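Local coordinates for protein epsin 1 (PDB 5LP0) that binds membranes rich in phosphatidylinositol 4,5-bisphosphate, modifies their curvature and promotes clathrin-coated invaginations in receptor-mediated endocytosis, at residues W49-V62 with N87-Y99. Sequence-based numbering, arbitrary orientation. Where two conformers were deposited one is given.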
# COMPACT_ATOMS: atom_id res chain seq x y z
N TRP A 49 -1.85 -2.25 6.76
CA TRP A 49 -2.45 -3.57 6.97
C TRP A 49 -3.91 -3.47 7.39
O TRP A 49 -4.74 -4.28 6.93
CB TRP A 49 -1.66 -4.42 7.98
CG TRP A 49 -0.25 -4.78 7.56
CD1 TRP A 49 0.91 -4.46 8.22
CD2 TRP A 49 0.15 -5.54 6.40
NE1 TRP A 49 1.98 -4.96 7.54
CE2 TRP A 49 1.56 -5.62 6.42
CE3 TRP A 49 -0.54 -6.15 5.35
CZ2 TRP A 49 2.29 -6.28 5.42
CZ3 TRP A 49 0.17 -6.81 4.36
CH2 TRP A 49 1.59 -6.87 4.41
N LYS A 50 -4.26 -2.46 8.18
CA LYS A 50 -5.65 -2.25 8.53
C LYS A 50 -6.49 -1.94 7.30
O LYS A 50 -7.55 -2.52 7.10
CB LYS A 50 -5.78 -1.12 9.53
CG LYS A 50 -5.35 -1.50 10.95
CD LYS A 50 -5.49 -0.32 11.93
CE LYS A 50 -4.97 -0.67 13.34
NZ LYS A 50 -4.95 0.54 14.21
N ARG A 51 -6.01 -1.04 6.44
CA ARG A 51 -6.77 -0.67 5.25
C ARG A 51 -6.87 -1.87 4.30
O ARG A 51 -7.90 -2.06 3.66
CB ARG A 51 -6.11 0.54 4.57
CG ARG A 51 -6.31 1.86 5.36
CD ARG A 51 -7.71 2.41 5.07
NE ARG A 51 -8.36 3.26 6.09
CZ ARG A 51 -8.55 4.58 5.97
NH1 ARG A 51 -8.05 5.25 4.96
NH2 ARG A 51 -9.21 5.24 6.92
N LEU A 52 -5.85 -2.72 4.26
CA LEU A 52 -5.85 -3.92 3.44
C LEU A 52 -6.82 -4.99 3.95
O LEU A 52 -7.08 -5.97 3.24
CB LEU A 52 -4.43 -4.51 3.37
CG LEU A 52 -3.43 -3.76 2.49
CD1 LEU A 52 -2.05 -4.34 2.69
CD2 LEU A 52 -3.79 -3.80 1.00
N ASN A 53 -7.35 -4.79 5.15
CA ASN A 53 -8.25 -5.74 5.80
C ASN A 53 -9.69 -5.19 5.92
O ASN A 53 -10.51 -5.75 6.65
CB ASN A 53 -7.69 -6.02 7.21
CG ASN A 53 -8.31 -7.24 7.87
OD1 ASN A 53 -8.63 -8.24 7.21
ND2 ASN A 53 -8.46 -7.18 9.19
N ASP A 54 -9.99 -4.12 5.20
CA ASP A 54 -11.36 -3.62 5.04
C ASP A 54 -12.11 -4.39 3.94
O ASP A 54 -11.51 -5.20 3.22
CB ASP A 54 -11.34 -2.12 4.77
CG ASP A 54 -11.08 -1.30 6.03
OD1 ASP A 54 -10.74 -0.10 5.89
OD2 ASP A 54 -11.23 -1.84 7.14
N HIS A 55 -13.42 -4.15 3.83
CA HIS A 55 -14.25 -4.94 2.94
C HIS A 55 -15.39 -4.10 2.41
O HIS A 55 -15.65 -2.98 2.85
CB HIS A 55 -14.85 -6.11 3.72
CG HIS A 55 -13.82 -7.01 4.33
ND1 HIS A 55 -13.21 -8.03 3.63
CD2 HIS A 55 -13.29 -7.04 5.58
CE1 HIS A 55 -12.34 -8.64 4.42
NE2 HIS A 55 -12.37 -8.06 5.60
N GLY A 56 -16.11 -4.71 1.47
CA GLY A 56 -17.39 -4.22 0.99
C GLY A 56 -17.32 -2.83 0.39
O GLY A 56 -16.50 -2.57 -0.48
N LYS A 57 -18.17 -1.94 0.90
CA LYS A 57 -18.23 -0.56 0.44
C LYS A 57 -16.93 0.19 0.68
O LYS A 57 -16.71 1.27 0.12
CB LYS A 57 -19.41 0.17 1.11
CG LYS A 57 -19.21 0.44 2.59
CD LYS A 57 -20.43 1.09 3.19
CE LYS A 57 -20.33 1.18 4.70
NZ LYS A 57 -21.57 1.78 5.28
N ASN A 58 -16.06 -0.37 1.51
CA ASN A 58 -14.74 0.21 1.76
C ASN A 58 -13.65 -0.43 0.91
O ASN A 58 -12.47 -0.31 1.21
CB ASN A 58 -14.38 0.08 3.24
CG ASN A 58 -15.18 1.02 4.11
OD1 ASN A 58 -15.29 2.22 3.83
ND2 ASN A 58 -15.75 0.47 5.16
N TRP A 59 -14.04 -1.08 -0.18
CA TRP A 59 -13.09 -1.74 -1.08
C TRP A 59 -11.96 -0.84 -1.57
O TRP A 59 -10.82 -1.31 -1.78
CB TRP A 59 -13.80 -2.34 -2.28
CG TRP A 59 -14.32 -1.30 -3.23
CD1 TRP A 59 -15.55 -0.70 -3.21
CD2 TRP A 59 -13.62 -0.75 -4.35
NE1 TRP A 59 -15.65 0.20 -4.23
CE2 TRP A 59 -14.48 0.19 -4.96
CE3 TRP A 59 -12.34 -0.95 -4.90
CZ2 TRP A 59 -14.11 0.92 -6.08
CZ3 TRP A 59 -11.98 -0.22 -6.01
CH2 TRP A 59 -12.86 0.70 -6.60
N ARG A 60 -12.22 0.46 -1.75
CA ARG A 60 -11.18 1.33 -2.29
C ARG A 60 -10.06 1.53 -1.25
O ARG A 60 -8.93 1.80 -1.62
CB ARG A 60 -11.73 2.68 -2.75
CG ARG A 60 -10.88 3.25 -3.87
CD ARG A 60 -11.29 4.66 -4.24
NE ARG A 60 -12.71 4.73 -4.58
CZ ARG A 60 -13.20 4.58 -5.80
NH1 ARG A 60 -12.39 4.35 -6.83
NH2 ARG A 60 -14.51 4.66 -6.00
N HIS A 61 -10.36 1.37 0.04
CA HIS A 61 -9.32 1.35 1.07
C HIS A 61 -8.32 0.27 0.71
O HIS A 61 -7.12 0.48 0.81
CB HIS A 61 -9.88 1.00 2.45
CG HIS A 61 -10.64 2.11 3.11
ND1 HIS A 61 -11.26 1.94 4.33
CD2 HIS A 61 -10.88 3.38 2.73
CE1 HIS A 61 -11.84 3.08 4.68
NE2 HIS A 61 -11.61 3.97 3.74
N VAL A 62 -8.83 -0.88 0.29
CA VAL A 62 -7.97 -2.04 0.05
C VAL A 62 -7.18 -1.82 -1.24
O VAL A 62 -5.96 -2.02 -1.30
CB VAL A 62 -8.83 -3.34 -0.10
CG1 VAL A 62 -7.92 -4.57 -0.33
CG2 VAL A 62 -9.73 -3.57 1.10
N ASN A 87 4.38 -11.12 5.90
CA ASN A 87 2.93 -11.09 6.04
C ASN A 87 2.24 -11.33 4.71
O ASN A 87 1.20 -10.74 4.43
CB ASN A 87 2.46 -9.77 6.63
CG ASN A 87 2.84 -9.62 8.07
OD1 ASN A 87 3.91 -9.12 8.37
ND2 ASN A 87 1.97 -10.07 8.98
N ILE A 88 2.80 -12.24 3.90
CA ILE A 88 2.33 -12.40 2.53
C ILE A 88 0.88 -12.88 2.45
O ILE A 88 0.19 -12.55 1.48
CB ILE A 88 3.26 -13.33 1.72
CG1 ILE A 88 2.92 -13.25 0.24
CG2 ILE A 88 3.16 -14.77 2.19
CD1 ILE A 88 3.18 -11.88 -0.34
N TYR A 89 0.41 -13.65 3.43
CA TYR A 89 -0.96 -14.14 3.42
C TYR A 89 -1.97 -12.98 3.36
O TYR A 89 -3.02 -13.11 2.76
CB TYR A 89 -1.27 -15.02 4.65
CG TYR A 89 -0.34 -16.19 4.87
CD1 TYR A 89 0.09 -16.97 3.83
CD2 TYR A 89 0.05 -16.54 6.16
CE1 TYR A 89 0.94 -18.06 4.05
CE2 TYR A 89 0.90 -17.62 6.40
CZ TYR A 89 1.34 -18.37 5.34
OH TYR A 89 2.17 -19.45 5.57
N ALA A 90 -1.65 -11.87 4.02
CA ALA A 90 -2.50 -10.69 4.04
C ALA A 90 -2.64 -10.04 2.67
O ALA A 90 -3.60 -9.33 2.40
CB ALA A 90 -1.98 -9.67 5.05
N VAL A 91 -1.68 -10.30 1.78
CA VAL A 91 -1.83 -9.88 0.38
C VAL A 91 -2.51 -10.99 -0.46
O VAL A 91 -3.43 -10.72 -1.23
CB VAL A 91 -0.48 -9.49 -0.23
CG1 VAL A 91 -0.68 -8.93 -1.65
CG2 VAL A 91 0.23 -8.49 0.65
N GLN A 92 -2.08 -12.23 -0.28
CA GLN A 92 -2.63 -13.36 -1.04
C GLN A 92 -4.15 -13.49 -0.87
O GLN A 92 -4.85 -13.80 -1.82
CB GLN A 92 -1.96 -14.67 -0.61
CG GLN A 92 -0.55 -14.78 -1.10
CD GLN A 92 0.16 -16.01 -0.56
OE1 GLN A 92 -0.28 -16.60 0.42
NE2 GLN A 92 1.25 -16.39 -1.21
N THR A 93 -4.66 -13.21 0.32
CA THR A 93 -6.08 -13.36 0.58
C THR A 93 -6.88 -12.44 -0.33
O THR A 93 -8.03 -12.72 -0.63
CB THR A 93 -6.40 -13.11 2.05
OG1 THR A 93 -7.75 -13.45 2.29
CG2 THR A 93 -6.19 -11.65 2.48
N LEU A 94 -6.26 -11.34 -0.76
CA LEU A 94 -6.96 -10.34 -1.55
C LEU A 94 -7.23 -10.79 -2.99
O LEU A 94 -8.03 -10.17 -3.69
CB LEU A 94 -6.20 -9.02 -1.53
CG LEU A 94 -6.01 -8.45 -0.12
CD1 LEU A 94 -5.17 -7.15 -0.17
CD2 LEU A 94 -7.33 -8.21 0.59
N LYS A 95 -6.57 -11.86 -3.42
CA LYS A 95 -6.86 -12.47 -4.72
C LYS A 95 -8.26 -13.09 -4.69
O LYS A 95 -8.79 -13.41 -5.74
CB LYS A 95 -5.80 -13.51 -5.08
CG LYS A 95 -4.40 -12.88 -5.27
CD LYS A 95 -3.28 -13.90 -5.46
CE LYS A 95 -3.49 -14.72 -6.70
NZ LYS A 95 -2.37 -15.66 -6.90
N ASP A 96 -8.82 -13.25 -3.49
CA ASP A 96 -10.18 -13.78 -3.30
C ASP A 96 -11.21 -12.72 -2.94
O ASP A 96 -12.37 -13.06 -2.68
CB ASP A 96 -10.20 -14.84 -2.18
CG ASP A 96 -9.17 -15.92 -2.39
OD1 ASP A 96 -9.08 -16.44 -3.51
OD2 ASP A 96 -8.46 -16.26 -1.41
N PHE A 97 -10.80 -11.46 -2.92
CA PHE A 97 -11.68 -10.38 -2.48
C PHE A 97 -12.88 -10.23 -3.39
O PHE A 97 -12.73 -10.22 -4.60
CB PHE A 97 -10.88 -9.08 -2.43
CG PHE A 97 -11.64 -7.90 -1.90
CD1 PHE A 97 -11.50 -7.52 -0.58
CD2 PHE A 97 -12.47 -7.15 -2.71
CE1 PHE A 97 -12.16 -6.43 -0.08
CE2 PHE A 97 -13.14 -6.05 -2.20
CZ PHE A 97 -12.99 -5.71 -0.87
N GLN A 98 -14.07 -10.12 -2.80
CA GLN A 98 -15.32 -9.95 -3.54
C GLN A 98 -16.01 -8.66 -3.18
O GLN A 98 -16.16 -8.33 -2.01
CB GLN A 98 -16.32 -11.08 -3.21
CG GLN A 98 -15.81 -12.49 -3.35
CD GLN A 98 -15.44 -12.85 -4.78
OE1 GLN A 98 -16.23 -12.68 -5.70
NE2 GLN A 98 -14.22 -13.35 -4.97
N TYR A 99 -16.47 -7.93 -4.19
CA TYR A 99 -17.46 -6.87 -3.97
C TYR A 99 -18.19 -6.47 -5.23
O TYR A 99 -17.57 -6.03 -6.20
CB TYR A 99 -16.83 -5.63 -3.33
CG TYR A 99 -17.87 -4.58 -2.98
CD1 TYR A 99 -18.87 -4.87 -2.06
CD2 TYR A 99 -17.86 -3.33 -3.56
CE1 TYR A 99 -19.83 -3.93 -1.72
CE2 TYR A 99 -18.84 -2.37 -3.24
CZ TYR A 99 -19.80 -2.68 -2.31
OH TYR A 99 -20.75 -1.75 -1.99
O HOH W 1 -5.45 -8.21 4.12
O HOH W 2 -15.63 -7.58 0.66
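Tyr-99 lays one ring face over the Gly-56 to Lys-57 peptide. Gly-56 O stands 3.3 Å above the ring plane, over its centre, and Lys-57 N sits nearer the rim. CG of Tyr-99 is anti to the backbone N (chi1 -175°), which carries the ring out over this turn. The Trp-59 indole lies beside it, near parallel (27° between planes) but slid aside, with Trp-59 CD1 3.5 Å from Tyr-99 CD2. A serine in place of Tyr-99 would probably leave the Gly-56 peptide and Trp-59 CD1 without their cover.

Phe-97 is buried against Trp-59. Its CZ meets Trp-59 CB at 3.7 Å, Asp-54 O lies at its ring edge, and CE1 also touches Val-62 CG2. Leu-94 pushes its two methyls against Val-62 CG1, tip to tip, and CD1 reaches Leu-52 CD2 at 3.8 Å. Asn-87 CB sits over one face of the Trp-49 six-membered ring in a CH-pi contact. Ala-90 CB packs 3.6 Å from Trp-49 CZ3, while Trp-49 NE1 hydrogen-bonds to Gln-83 OE1. Two waters bridge the backbones, Leu-52 O to Ala-90 O and Gly-56 N to Gln-98 O.

His-61 ND1 donates a hydrogen bond to Asp-54 OD1; Arg-51 and His-61 probably bind the phosphoinositide. The contact joins the end of helix 38-51, the following loop and the start of helix 59-75 to helix 89-92 and its exit, with helix 108-122 packing against Val-91, Leu-94 and Phe-97.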